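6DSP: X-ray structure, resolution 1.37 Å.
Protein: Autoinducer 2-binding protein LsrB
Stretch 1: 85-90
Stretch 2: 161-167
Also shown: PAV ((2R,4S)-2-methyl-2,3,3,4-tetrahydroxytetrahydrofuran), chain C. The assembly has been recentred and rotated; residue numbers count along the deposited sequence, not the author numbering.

Stretch 1, residues 85-90: SSVDAA
Stretch 2, residues 161-167: SNATVTD

Two loops that each lead into a helix meet here with a single direct hydrogen bond between them, while two ordered waters join their backbones. Asp88 and Val165 both occupy N-cap positions, and their CA atoms lie 4.8 Å apart, the closest CA pair in the register of the two stretches; one residue on, the CA atoms of Ala89 and Thr166 are 6.8 Å apart. The steps from Asp88 to Ala89 and from Val165 to Thr166 thus run in roughly the same direction while drawing apart. The contact buries 231 Å² in total.

The direct bond runs from Thr164 OG1 to Asp88 OD1, at 2.7 Å. Thr164, with phi/psi of -118/-20 and a p rotamer, directs its CA-to-CB bond toward the first loop. Asp88 is extended (-160/115) and its CA-to-CB bond points sideways, but chi1 of -180° (t) and chi2 of 67° bring the carboxylate nearer. Its two oxygens have separate partners: OD1 accepts from the threonine, whereas OD2 caps a backbone N just past the stretch. The same side chain thus ties the helix start to the neighbouring loop.

Water 1 accepts from Thr166 N and donates to Ser86 O, both at 3.0 Å. Water 2 accepts from Ala89 N at 2.9 Å and donates to Thr164 O at 2.7 Å; it is also hydrogen-bonded to Thr166 OG1 at 2.8 Å. The waters therefore link backbone groups across the gap without direct backbone pairing.

Beside these polar links, Val165 (-56/142, p) packs against backbone carbonyls: its CG2 is 3.3 Å from Ser86 O, and its CB is 3.3 Å from Val87 O. Val87, at -80/-23 with an m rotamer, makes its close approaches through that carbonyl; Val87 O also lies 3.6 Å from Asn162 ND2, and the nearest approach of its side chain is 4.9 Å, from Val87 CB to Asn162 ND2. Ala89 CB rests 3.8 Å from Thr166 OG1, with Ala89 at -64/-47 and Thr166 at -68/-50 in the m rotamer.

Each loop is braced internally. Asn162 (-163/166; chi1 72°, p; chi2 67°) uses OD1 to accept from Thr164 N at 2.9 Å and Val165 N at 2.8 Å, so that one side-chain oxygen bridges the two backbone N atoms of the turn. Ser86 (-90/134, t) accepts a weak bond through OG from Asp88 N at 3.2 Å.

Beyond the contact, Asp167 (-64/-56; chi1 64°, p; chi2 -21°) continues the second helix and accepts through OD2 a 2.7 Å hydrogen bond from PAV O13, so the residue that follows Thr166 binds the ligand.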

# COMPACT_ATOMS: atom_id res chain seq x y z
N SER A 85 1.77 -4.09 8.86
CA SER A 85 0.88 -3.39 7.92
C SER A 85 -0.54 -3.87 8.21
O SER A 85 -0.84 -5.07 8.10
CB SER A 85 1.25 -3.68 6.47
OG SER A 85 0.28 -3.04 5.65
N SER A 86 -1.38 -2.94 8.63
CA SER A 86 -2.69 -3.27 9.18
C SER A 86 -3.79 -3.33 8.12
O SER A 86 -3.90 -2.42 7.28
CB SER A 86 -3.02 -2.19 10.22
OG SER A 86 -4.34 -2.25 10.65
N VAL A 87 -4.62 -4.38 8.19
CA VAL A 87 -5.81 -4.46 7.33
C VAL A 87 -6.97 -3.63 7.87
O VAL A 87 -7.87 -3.28 7.10
CB VAL A 87 -6.26 -5.90 7.07
CG1 VAL A 87 -5.18 -6.74 6.47
CG2 VAL A 87 -6.76 -6.53 8.31
N ASP A 88 -6.98 -3.34 9.16
CA ASP A 88 -8.02 -2.55 9.82
C ASP A 88 -7.43 -2.06 11.12
O ASP A 88 -7.16 -2.86 12.04
CB ASP A 88 -9.28 -3.36 10.12
CG ASP A 88 -10.31 -2.50 10.79
OD1 ASP A 88 -10.84 -1.59 10.15
OD2 ASP A 88 -10.58 -2.70 11.97
N ALA A 89 -7.27 -0.76 11.25
CA ALA A 89 -6.56 -0.24 12.42
C ALA A 89 -7.32 -0.55 13.70
O ALA A 89 -6.74 -0.97 14.69
CB ALA A 89 -6.34 1.26 12.28
N ALA A 90 -8.63 -0.30 13.71
CA ALA A 90 -9.39 -0.45 14.93
C ALA A 90 -9.30 -1.88 15.44
O ALA A 90 -9.25 -2.10 16.65
CB ALA A 90 -10.85 -0.04 14.71
N SER A 161 -9.30 -2.90 -1.75
CA SER A 161 -9.45 -4.03 -0.82
C SER A 161 -10.72 -3.95 0.02
O SER A 161 -11.53 -4.88 0.02
CB SER A 161 -8.22 -4.15 0.06
OG SER A 161 -8.03 -2.99 0.86
N ASN A 162 -10.88 -2.89 0.81
CA ASN A 162 -11.98 -2.84 1.76
C ASN A 162 -12.18 -1.39 2.21
O ASN A 162 -11.31 -0.53 2.02
CB ASN A 162 -11.76 -3.81 2.95
CG ASN A 162 -10.67 -3.33 3.91
OD1 ASN A 162 -10.83 -2.32 4.57
ND2 ASN A 162 -9.53 -4.04 3.97
N ALA A 163 -13.34 -1.14 2.85
CA ALA A 163 -13.81 0.19 3.16
C ALA A 163 -13.16 0.79 4.40
O ALA A 163 -13.41 1.97 4.68
CB ALA A 163 -15.32 0.17 3.37
N THR A 164 -12.35 0.03 5.17
CA THR A 164 -11.82 0.58 6.43
C THR A 164 -10.30 0.69 6.49
O THR A 164 -9.82 1.46 7.30
CB THR A 164 -12.30 -0.21 7.65
OG1 THR A 164 -11.72 -1.51 7.63
CG2 THR A 164 -13.81 -0.30 7.67
N VAL A 165 -9.56 -0.05 5.66
CA VAL A 165 -8.11 -0.02 5.78
C VAL A 165 -7.59 1.42 5.67
O VAL A 165 -8.05 2.21 4.84
CB VAL A 165 -7.50 -0.97 4.73
CG1 VAL A 165 -7.76 -0.52 3.30
CG2 VAL A 165 -6.01 -1.17 5.00
N THR A 166 -6.57 1.75 6.45
CA THR A 166 -6.13 3.15 6.52
C THR A 166 -5.50 3.63 5.21
O THR A 166 -5.87 4.70 4.71
CB THR A 166 -5.20 3.32 7.70
OG1 THR A 166 -5.94 3.00 8.87
CG2 THR A 166 -4.67 4.73 7.77
N ASP A 167 -4.54 2.89 4.64
CA ASP A 167 -3.80 3.45 3.52
C ASP A 167 -4.69 3.70 2.30
O ASP A 167 -4.81 4.84 1.80
CB ASP A 167 -2.53 2.64 3.17
CG ASP A 167 -2.79 1.21 2.68
OD1 ASP A 167 -3.86 0.62 2.92
OD2 ASP A 167 -1.83 0.69 2.06
O2 PAV C . -1.74 -0.72 -2.83
C2 PAV C . -1.01 -1.66 -2.00
C1 PAV C . 0.31 -2.12 -2.66
O5 PAV C . -1.87 -2.92 -2.05
C5 PAV C . -1.59 -3.63 -0.92
C4 PAV C . -0.72 -2.74 -0.01
O4 PAV C . -1.18 -2.81 1.34
C3 PAV C . -0.88 -1.37 -0.67
O3 PAV C . 0.25 -0.58 -0.45
O13 PAV C . -2.05 -0.74 -0.20
O HOH W 1 -4.94 0.15 8.43
O HOH W 2 -8.11 1.35 9.40